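Local coordinates for motility protein B (Helicobacter pylori, PDB 3CYP) that probably forms, with MotA, the stator of the flagellar motor and fastens the torque-generating machinery to the cell wall through its periplasmic C-terminal domain, at residues Gly43-Thr48 with Tyr59-Asn64; Ile23-Lys28 with Asp128-Pro133; Arg65-Met70 with Leu83-Tyr88. All blocks are in the same frame, centred on the assembly; numbering follows the deposited sequence.

Contact 1 of 3, residues Gly43-Thr48 with Tyr59-Asn64; sequences GFTDDT and YELAAN
Asp-46 OD1, one residue beyond the Thr-45 whose methyl meets Leu-61 and Ala-62, is gripped by two donors of Thr-48: the backbone N at 2.9 Å and the hydroxyl OG1 at 3.0 Å. Both reach the same face of the carboxylate plane; the amide stands 52° out of it, whereas OG1 lies closer to the plane on the syn side. The bond from the backbone N two residues on defines an Asx turn in the loop that leads on from strand 38-44. Thr-45 adds a further local bond, OG1 donating to Asp-46 O at 2.7 Å, in the carbonyl plane and on a lone pair.

With chi1 at 71°, Thr-45 OG1 sits between the backbone N and the carbonyl carbon, while CG2 is anti to the carbonyl carbon and meets the helix 59-64. That methyl lies 3.7 Å from Leu-61 CD2 and also rests near the backbone N of Ala-62. Nearer the strand, Ala-62 CB packs on the peptide between Gly-43 and Phe-44, 3.4 Å from Gly-43 O. Gly-43, with no side chain, brings its own CA to 3.6 Å from Ala-62 O in a nearly straight CA-H...O contact (166° at the hydrogen).

No conventional hydrogen bond joins the two segments. Their junction belongs to the beta-alpha-beta unit of the OmpA-like domain, where helix 58-75 lies against strand 38-44. The chemistry is therefore divided: a few methyl groups and a backbone CH make the close approach of helix to strand, while the Asp-46 OD1 and Thr-45 OG1 bonds are local to the turn, and Asp-46 OD2 reaches outward to Asn-107 ND2, just before strand 108-114.

Contact 2 of 3, residues Ile23-Lys28 with Asp128-Pro133; sequences IERIAK and DNEFNP
Arg-25 and Lys-28, one helical turn apart, share the carboxylate of Glu-130 in a salt-bridge network that joins helix 17-30, in the OmpA-like region, to the C-terminal helix 117-131.

The charged bonds divide between the two carboxylate oxygens. Arg-25 NE donates to Glu-130 OE2 over 2.9 Å. The bond is fairly straight, with an N-H...O angle of 157°; the oxygen uses its anti lone pair and lies close to the guanidinium plane. The guanidinium and carboxylate planes are nevertheless 79° apart. Arg-25 NH2 adds a long, weak bond to the same oxygen. Glu-130 OE1 instead takes Lys-28 NZ at 2.9 Å, met on the syn side, at the end of a fully extended lysine chain. Two cationic partners at one carboxylate would be expected to stabilise its ionised form.

A backbone bond supplements these: Arg-25 NH2 approaches Glu-130 O at 2.8 Å, but the bent angle marks it as weak. The acceptor belongs to the last turn of its helix, since Asn-132 is the first residue to leave helical torsions.

Apolar and flat-group packing lies beside the charges. Phe-131 CE1 stands 3.6 Å above the guanidinium plane of Arg-25, over its centre, with the two planes inclined at 33°; one arginine group thus meets an acid near its plane and a ring over a face. Ile-26 crosses Phe-131 at about a right angle and brings Ile-26 CD1 to 3.8 Å from Phe-131 CZ. Beyond the pair, Phe-131 also touches Tyr-22 and Ile-2, and Ile-26 touches Phe-5.

Solvent completes the network: one water donates to Glu-130 OE2 at 2.6 Å and accepts from Lys-28 NZ at 3.2 Å.

Contact 3 of 3, residues Arg65-Met70 with Leu83-Tyr88; sequences RAYRVM and LSFSSY
Phe-85 carries CG between its backbone N and carbonyl carbon (chi1 77°), and Met-70 turns back at chi3 (68°) to place CE near the same ring. The two side chains cross at about a right angle within the beta-alpha-beta unit formed by strand 38-44, helix 58-75 and strand 83-87. Here the short axes of 65-70 and 83-87 come within 7.5 Å and run nearly antiparallel, at 162°.

The Phe-85 ring is the common target. Tyr-67 CB sits over the centre of one face, 4.1 Å from the centroid, a CH-pi contact; the tyrosine ring itself is oblique to the phenylalanine. Met-70 CE reaches Phe-85 CD1 at 3.8 Å, and Met-70 SD makes an oblique Met-aromatic contact with the Phe-85 ring. At the first carbon of the side chain, Ala-66 CB meets Phe-85 CB at 4.0 Å.

Met-70 also slides past Leu-83 in the opposite direction, Met-70 CG meeting Leu-83 CD1 at 4.0 Å. No hydrogen bond joins 65-70 to 83-88; van der Waals packing makes the contact, while Tyr-59 O to Ser-87 OG bonds the same helix and strand elsewhere. The second subunit packs on the same cluster: its Leu-83 touches Phe-85, and its Tyr-67 touches Met-70.

Met-70 SD lies against the strand backbone, 3.7 Å from Ser-84 C.

How the contacts relate
From the N terminus, helix 17-30 supplies the first half of contact 2, which closes only at 128-133, the end of helix 117-131 and the residues just after it. The long span between contains both other contacts. Contact 1 closes first, bringing 59-64 back to 43-48 through a short loop; contact 3 then opens on the next turns of helix 58-75 and closes at strand 83-87. These two follow in series without crossing, placing one helix against neighbouring strands of the sheet. Phe-44 O to Arg-65 NH1 and Tyr-59 O to Ser-87 OG join them. Contact 2 lies apart from contact 1, but Ile-23 packs on Val-69, linking helix 17-30 to the 65-70 segment.

Contact 1 of 3, residues Gly43-Thr48 with Tyr59-Asn64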
loop_
_atom_site.group_PDB
_atom_site.type_symbol
_atom_site.label_atom_id
_atom_site.label_comp_id
_atom_site.label_asym_id
_atom_site.label_seq_id
_atom_site.Cartn_x
_atom_site.Cartn_y
_atom_site.Cartn_z
ATOM N N GLY B 43 -7.199 -8.155 0.336
ATOM C CA GLY B 43 -8.242 -8.191 1.364
ATOM C C GLY B 43 -9.627 -8.473 0.803
ATOM O O GLY B 43 -9.963 -8.058 -0.312
ATOM N N PHE B 44 -10.423 -9.201 1.600
ATOM C CA PHE B 44 -11.759 -9.631 1.208
ATOM C C PHE B 44 -12.704 -9.563 2.400
ATOM O O PHE B 44 -12.274 -9.507 3.568
ATOM C CB PHE B 44 -11.775 -11.050 0.707
ATOM C CG PHE B 44 -10.745 -11.369 -0.367
ATOM C CD1 PHE B 44 -11.123 -11.394 -1.709
ATOM C CD2 PHE B 44 -9.429 -11.671 -0.032
ATOM C CE1 PHE B 44 -10.211 -11.708 -2.697
ATOM C CE2 PHE B 44 -8.510 -12.033 -1.024
ATOM C CZ PHE B 44 -8.906 -12.035 -2.357
ATOM N N THR B 45 -13.991 -9.538 2.043
ATOM C CA THR B 45 -15.112 -9.674 2.978
ATOM C C THR B 45 -16.150 -10.674 2.489
ATOM O O THR B 45 -16.153 -11.109 1.347
ATOM C CB THR B 45 -15.860 -8.310 3.108
ATOM O OG1 THR B 45 -16.567 -8.064 1.880
ATOM C CG2 THR B 45 -14.883 -7.155 3.401
ATOM N N ASP B 46 -17.053 -11.029 3.394
ATOM C CA ASP B 46 -18.314 -11.647 3.023
ATOM C C ASP B 46 -19.249 -10.573 2.456
ATOM O O ASP B 46 -18.850 -9.408 2.259
ATOM C CB ASP B 46 -18.932 -12.380 4.231
ATOM C CG ASP B 46 -19.264 -11.472 5.400
ATOM O OD1 ASP B 46 -19.647 -10.314 5.188
ATOM O OD2 ASP B 46 -19.188 -11.941 6.553
ATOM N N ASP B 47 -20.511 -10.944 2.240
ATOM C CA ASP B 47 -21.441 -10.038 1.607
ATOM C C ASP B 47 -22.526 -9.648 2.590
ATOM O O ASP B 47 -23.620 -9.255 2.178
ATOM C CB ASP B 47 -22.033 -10.691 0.352
ATOM C CG ASP B 47 -22.971 -11.838 0.666
ATOM O OD1 ASP B 47 -23.076 -12.224 1.859
ATOM O OD2 ASP B 47 -23.599 -12.356 -0.295
ATOM N N THR B 48 -22.221 -9.738 3.881
ATOM C CA THR B 48 -23.208 -9.374 4.896
ATOM C C THR B 48 -23.364 -7.858 4.916
ATOM O O THR B 48 -22.382 -7.109 4.810
ATOM C CB THR B 48 -22.868 -9.894 6.314
ATOM O OG1 THR B 48 -21.787 -9.150 6.875
ATOM C CG2 THR B 48 -22.518 -11.352 6.304
ATOM N N TYR B 59 -15.474 -2.651 0.251
ATOM C CA TYR B 59 -14.137 -2.291 -0.278
ATOM C C TYR B 59 -13.294 -1.596 0.773
ATOM O O TYR B 59 -12.087 -1.863 0.870
ATOM C CB TYR B 59 -14.211 -1.430 -1.544
ATOM C CG TYR B 59 -14.550 -2.180 -2.781
ATOM C CD1 TYR B 59 -15.812 -2.035 -3.368
ATOM C CD2 TYR B 59 -13.645 -3.072 -3.371
ATOM C CE1 TYR B 59 -16.143 -2.720 -4.538
ATOM C CE2 TYR B 59 -13.977 -3.772 -4.525
ATOM C CZ TYR B 59 -15.236 -3.590 -5.094
ATOM O OH TYR B 59 -15.544 -4.284 -6.239
ATOM N N GLU B 60 -13.880 -0.704 1.575
ATOM C CA GLU B 60 -13.106 0.009 2.604
ATOM C C GLU B 60 -12.646 -0.917 3.718
ATOM O O GLU B 60 -11.515 -0.802 4.199
ATOM C CB GLU B 60 -13.883 1.189 3.205
ATOM C CG GLU B 60 -14.203 2.271 2.198
ATOM C CD GLU B 60 -15.313 3.175 2.674
ATOM O OE1 GLU B 60 -15.343 3.435 3.888
ATOM O OE2 GLU B 60 -16.138 3.620 1.846
ATOM N N LEU B 61 -13.526 -1.816 4.152
ATOM C CA LEU B 61 -13.147 -2.785 5.154
ATOM C C LEU B 61 -12.058 -3.732 4.630
ATOM O O LEU B 61 -11.070 -3.979 5.331
ATOM C CB LEU B 61 -14.384 -3.585 5.602
ATOM C CG LEU B 61 -14.152 -4.819 6.497
ATOM C CD1 LEU B 61 -13.435 -4.502 7.813
ATOM C CD2 LEU B 61 -15.510 -5.544 6.717
ATOM N N ALA B 62 -12.241 -4.228 3.405
ATOM C CA ALA B 62 -11.227 -5.147 2.808
ATOM C C ALA B 62 -9.896 -4.433 2.652
ATOM O O ALA B 62 -8.819 -5.012 2.851
ATOM C CB ALA B 62 -11.656 -5.690 1.491
ATOM N N ALA B 63 -9.964 -3.175 2.247
ATOM C CA ALA B 63 -8.722 -2.371 2.133
ATOM C C ALA B 63 -7.988 -2.206 3.441
ATOM O O ALA B 63 -6.736 -2.315 3.500
ATOM C CB ALA B 63 -9.037 -0.987 1.570
ATOM N N ASN B 64 -8.711 -1.920 4.523
ATOM C CA ASN B 64 -8.049 -1.736 5.817
ATOM C C ASN B 64 -7.480 -3.060 6.300
ATOM O O ASN B 64 -6.392 -3.101 6.860
ATOM C CB ASN B 64 -8.950 -1.090 6.891
ATOM C CG ASN B 64 -8.160 -0.243 7.872
ATOM O OD1 ASN B 64 -8.467 -0.195 9.066
ATOM N ND2 ASN B 64 -7.133 0.425 7.382
#

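Contact 2 of 3, residues Ile23-Lys28 with Asp128-Pro133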
loop_
_atom_site.group_PDB
_atom_site.type_symbol
_atom_site.label_atom_id
_atom_site.label_comp_id
_atom_site.label_asym_id
_atom_site.label_seq_id
_atom_site.Cartn_x
_atom_site.Cartn_y
_atom_site.Cartn_z
ATOM N N ILE B 23 1.479 -13.886 10.572
ATOM C CA ILE B 23 2.081 -12.846 9.687
ATOM C C ILE B 23 3.610 -12.826 9.803
ATOM O O ILE B 23 4.329 -12.705 8.827
ATOM C CB ILE B 23 1.496 -11.457 9.971
ATOM C CG1 ILE B 23 0.017 -11.414 9.634
ATOM C CG2 ILE B 23 2.247 -10.361 9.170
ATOM C CD1 ILE B 23 -0.695 -10.217 10.170
ATOM N N GLU B 24 4.126 -13.037 11.019
ATOM C CA GLU B 24 5.566 -13.053 11.236
ATOM C C GLU B 24 6.212 -14.193 10.446
ATOM O O GLU B 24 7.335 -14.049 9.949
ATOM C CB GLU B 24 5.804 -13.257 12.743
ATOM C CG GLU B 24 7.206 -13.270 13.236
ATOM C CD GLU B 24 7.193 -13.498 14.754
ATOM O OE1 GLU B 24 6.422 -12.776 15.423
ATOM O OE2 GLU B 24 7.901 -14.410 15.234
ATOM N N ARG B 25 5.556 -15.356 10.389
ATOM C CA ARG B 25 6.120 -16.497 9.625
ATOM C C ARG B 25 6.211 -16.159 8.143
ATOM O O ARG B 25 7.175 -16.514 7.436
ATOM C CB ARG B 25 5.298 -17.760 9.759
ATOM C CG ARG B 25 5.270 -18.373 11.110
ATOM C CD ARG B 25 4.542 -19.740 11.077
ATOM N NE ARG B 25 5.348 -20.851 10.565
ATOM C CZ ARG B 25 4.961 -22.147 10.613
ATOM N NH1 ARG B 25 3.779 -22.480 11.102
ATOM N NH2 ARG B 25 5.733 -23.113 10.170
ATOM N N ILE B 26 5.157 -15.510 7.666
ATOM C CA ILE B 26 5.115 -15.118 6.237
ATOM C C ILE B 26 6.174 -14.030 5.937
ATOM O O ILE B 26 6.836 -14.043 4.898
ATOM C CB ILE B 26 3.678 -14.667 5.836
ATOM C CG1 ILE B 26 2.706 -15.868 5.912
ATOM C CG2 ILE B 26 3.664 -13.981 4.465
ATOM C CD1 ILE B 26 2.990 -16.944 4.821
ATOM N N ALA B 27 6.382 -13.077 6.847
ATOM C CA ALA B 27 7.458 -12.070 6.698
ATOM C C ALA B 27 8.792 -12.757 6.614
ATOM O O ALA B 27 9.627 -12.405 5.785
ATOM C CB ALA B 27 7.424 -11.043 7.878
ATOM N N LYS B 28 8.992 -13.766 7.465
ATOM C CA LYS B 28 10.219 -14.516 7.465
ATOM C C LYS B 28 10.503 -15.088 6.094
ATOM O O LYS B 28 11.625 -14.960 5.586
ATOM C CB LYS B 28 10.140 -15.643 8.496
ATOM C CG LYS B 28 11.382 -16.525 8.569
ATOM C CD LYS B 28 11.110 -17.642 9.588
ATOM C CE LYS B 28 12.246 -18.662 9.649
ATOM N NZ LYS B 28 11.820 -19.879 10.437
ATOM N N ASP B 128 7.937 -24.737 1.526
ATOM C CA ASP B 128 8.103 -26.103 2.052
ATOM C C ASP B 128 8.955 -26.157 3.300
ATOM O O ASP B 128 8.575 -26.838 4.257
ATOM C CB ASP B 128 8.759 -26.983 1.001
ATOM C CG ASP B 128 7.786 -27.559 0.062
ATOM O OD1 ASP B 128 6.565 -27.388 0.298
ATOM O OD2 ASP B 128 8.240 -28.205 -0.904
ATOM N N ASN B 129 10.103 -25.491 3.273
ATOM C CA ASN B 129 11.050 -25.499 4.388
ATOM C C ASN B 129 10.430 -24.910 5.649
ATOM O O ASN B 129 10.638 -25.405 6.761
ATOM C CB ASN B 129 12.312 -24.718 4.055
ATOM C CG ASN B 129 13.137 -25.362 2.965
ATOM O OD1 ASN B 129 13.999 -24.713 2.379
ATOM N ND2 ASN B 129 12.880 -26.622 2.687
ATOM N N GLU B 130 9.646 -23.858 5.485
ATOM C CA GLU B 130 8.985 -23.246 6.636
ATOM C C GLU B 130 7.774 -24.042 7.139
ATOM O O GLU B 130 7.607 -24.210 8.355
ATOM C CB GLU B 130 8.511 -21.838 6.288
ATOM C CG GLU B 130 7.803 -21.096 7.431
ATOM C CD GLU B 130 8.671 -20.955 8.681
ATOM O OE1 GLU B 130 9.919 -20.934 8.564
ATOM O OE2 GLU B 130 8.113 -20.843 9.786
ATOM N N PHE B 131 6.901 -24.482 6.230
ATOM C CA PHE B 131 5.583 -24.982 6.614
ATOM C C PHE B 131 5.500 -26.515 6.595
ATOM O O PHE B 131 4.520 -27.060 7.102
ATOM C CB PHE B 131 4.485 -24.322 5.747
ATOM C CG PHE B 131 4.311 -22.842 6.022
ATOM C CD1 PHE B 131 3.607 -22.386 7.145
ATOM C CD2 PHE B 131 4.893 -21.888 5.193
ATOM C CE1 PHE B 131 3.490 -21.042 7.410
ATOM C CE2 PHE B 131 4.766 -20.544 5.462
ATOM C CZ PHE B 131 4.059 -20.116 6.575
ATOM N N ASN B 132 6.535 -27.175 6.058
ATOM C CA ASN B 132 6.656 -28.635 6.087
ATOM C C ASN B 132 8.131 -29.006 6.306
ATOM O O ASN B 132 8.767 -29.634 5.464
ATOM C CB ASN B 132 6.108 -29.248 4.793
ATOM C CG ASN B 132 5.947 -30.756 4.890
ATOM O OD1 ASN B 132 6.927 -31.489 5.001
ATOM N ND2 ASN B 132 4.709 -31.221 4.859
ATOM N N PRO B 133 8.697 -28.601 7.471
ATOM C CA PRO B 133 10.159 -28.582 7.711
ATOM C C PRO B 133 11.027 -29.808 7.354
ATOM O O PRO B 133 12.123 -29.647 6.786
ATOM C CB PRO B 133 10.266 -28.298 9.216
ATOM C CG PRO B 133 8.992 -27.733 9.609
ATOM C CD PRO B 133 7.940 -28.135 8.650
HETATM O O HOH W 1 9.074 -19.845 11.981
#

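Contact 3 of 3, residues Arg65-Met70 with Leu83-Tyr88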
loop_
_atom_site.group_PDB
_atom_site.type_symbol
_atom_site.label_atom_id
_atom_site.label_comp_id
_atom_site.label_asym_id
_atom_site.label_seq_id
_atom_site.Cartn_x
_atom_site.Cartn_y
_atom_site.Cartn_z
ATOM N N ARG B 65 -8.192 -4.160 6.062
ATOM C CA ARG B 65 -7.624 -5.497 6.378
ATOM C C ARG B 65 -6.282 -5.737 5.687
ATOM O O ARG B 65 -5.293 -6.095 6.321
ATOM C CB ARG B 65 -8.575 -6.602 6.038
ATOM C CG ARG B 65 -9.766 -6.665 7.003
ATOM C CD ARG B 65 -10.791 -7.654 6.545
ATOM N NE ARG B 65 -11.831 -7.879 7.562
ATOM C CZ ARG B 65 -13.010 -8.452 7.330
ATOM N NH1 ARG B 65 -13.332 -8.879 6.124
ATOM N NH2 ARG B 65 -13.885 -8.625 8.345
ATOM N N ALA B 66 -6.272 -5.522 4.376
ATOM C CA ALA B 66 -5.068 -5.770 3.577
ATOM C C ALA B 66 -3.973 -4.803 3.965
ATOM O O ALA B 66 -2.813 -5.197 4.146
ATOM C CB ALA B 66 -5.389 -5.675 2.118
ATOM N N TYR B 67 -4.312 -3.516 4.079
ATOM C CA TYR B 67 -3.336 -2.498 4.465
ATOM C C TYR B 67 -2.683 -2.824 5.825
ATOM O O TYR B 67 -1.474 -2.770 5.991
ATOM C CB TYR B 67 -4.024 -1.130 4.476
ATOM C CG TYR B 67 -3.185 -0.034 5.097
ATOM C CD1 TYR B 67 -1.970 0.335 4.533
ATOM C CD2 TYR B 67 -3.568 0.590 6.279
ATOM C CE1 TYR B 67 -1.156 1.319 5.117
ATOM C CE2 TYR B 67 -2.771 1.599 6.860
ATOM C CZ TYR B 67 -1.578 1.961 6.252
ATOM O OH TYR B 67 -0.756 2.961 6.775
ATOM N N ARG B 68 -3.510 -3.186 6.804
ATOM C CA ARG B 68 -3.026 -3.481 8.138
ATOM C C ARG B 68 -2.096 -4.682 8.141
ATOM O O ARG B 68 -1.071 -4.654 8.788
ATOM C CB ARG B 68 -4.197 -3.698 9.110
ATOM C CG ARG B 68 -4.845 -2.347 9.463
ATOM C CD ARG B 68 -6.063 -2.439 10.325
ATOM N NE ARG B 68 -5.996 -3.458 11.370
ATOM C CZ ARG B 68 -5.466 -3.304 12.584
ATOM N NH1 ARG B 68 -4.879 -2.172 12.958
ATOM N NH2 ARG B 68 -5.502 -4.307 13.434
ATOM N N VAL B 69 -2.449 -5.717 7.393
ATOM C CA VAL B 69 -1.580 -6.882 7.274
ATOM C C VAL B 69 -0.267 -6.435 6.642
ATOM O O VAL B 69 0.834 -6.822 7.063
ATOM C CB VAL B 69 -2.232 -8.030 6.522
ATOM C CG1 VAL B 69 -1.180 -9.088 6.122
ATOM C CG2 VAL B 69 -3.317 -8.651 7.439
ATOM N N MET B 70 -0.362 -5.651 5.570
ATOM C CA MET B 70 0.858 -5.149 4.886
ATOM C C MET B 70 1.796 -4.358 5.838
ATOM O O MET B 70 3.035 -4.539 5.817
ATOM C CB MET B 70 0.499 -4.312 3.654
ATOM C CG MET B 70 1.691 -4.100 2.785
ATOM S SD MET B 70 1.372 -2.871 1.472
ATOM C CE MET B 70 1.206 -1.365 2.427
ATOM N N LEU B 83 6.226 -4.928 -1.772
ATOM C CA LEU B 83 4.850 -5.033 -1.296
ATOM C C LEU B 83 3.853 -4.104 -1.972
ATOM O O LEU B 83 4.195 -2.984 -2.401
ATOM C CB LEU B 83 4.796 -4.764 0.212
ATOM C CG LEU B 83 5.246 -5.911 1.084
ATOM C CD1 LEU B 83 5.501 -5.359 2.498
ATOM C CD2 LEU B 83 4.210 -7.052 1.105
ATOM N N SER B 84 2.611 -4.565 -2.049
ATOM C CA SER B 84 1.453 -3.759 -2.397
ATOM C C SER B 84 0.258 -4.378 -1.696
ATOM O O SER B 84 0.339 -5.511 -1.212
ATOM C CB SER B 84 1.252 -3.759 -3.896
ATOM O OG SER B 84 0.965 -5.028 -4.394
ATOM N N PHE B 85 -0.841 -3.634 -1.647
ATOM C CA PHE B 85 -2.115 -4.168 -1.133
ATOM C C PHE B 85 -3.264 -3.862 -2.065
ATOM O O PHE B 85 -3.232 -2.851 -2.815
ATOM C CB PHE B 85 -2.410 -3.685 0.282
ATOM C CG PHE B 85 -2.919 -2.253 0.373
ATOM C CD1 PHE B 85 -2.021 -1.174 0.347
ATOM C CD2 PHE B 85 -4.287 -1.988 0.463
ATOM C CE1 PHE B 85 -2.485 0.135 0.455
ATOM C CE2 PHE B 85 -4.741 -0.663 0.553
ATOM C CZ PHE B 85 -3.828 0.383 0.541
ATOM N N SER B 86 -4.265 -4.732 -2.038
ATOM C CA SER B 86 -5.383 -4.604 -2.936
ATOM C C SER B 86 -6.640 -4.978 -2.226
ATOM O O SER B 86 -6.673 -5.940 -1.474
ATOM C CB SER B 86 -5.199 -5.442 -4.185
ATOM O OG SER B 86 -4.051 -5.063 -4.923
ATOM N N SER B 87 -7.680 -4.200 -2.455
ATOM C CA SER B 87 -8.997 -4.524 -1.909
ATOM C C SER B 87 -9.884 -5.179 -2.950
ATOM O O SER B 87 -10.097 -4.624 -4.019
ATOM C CB SER B 87 -9.677 -3.276 -1.361
ATOM O OG SER B 87 -10.995 -3.682 -0.972
ATOM N N TYR B 88 -10.445 -6.345 -2.607
ATOM C CA TYR B 88 -11.411 -7.033 -3.425
ATOM C C TYR B 88 -12.862 -6.942 -2.873
ATOM O O TYR B 88 -13.755 -7.491 -3.480
ATOM C CB TYR B 88 -10.966 -8.494 -3.632
ATOM C CG TYR B 88 -9.828 -8.579 -4.607
ATOM C CD1 TYR B 88 -10.047 -8.986 -5.900
ATOM C CD2 TYR B 88 -8.551 -8.210 -4.256
ATOM C CE1 TYR B 88 -9.027 -9.033 -6.826
ATOM C CE2 TYR B 88 -7.510 -8.242 -5.182
ATOM C CZ TYR B 88 -7.757 -8.651 -6.466
ATOM O OH TYR B 88 -6.738 -8.742 -7.407
#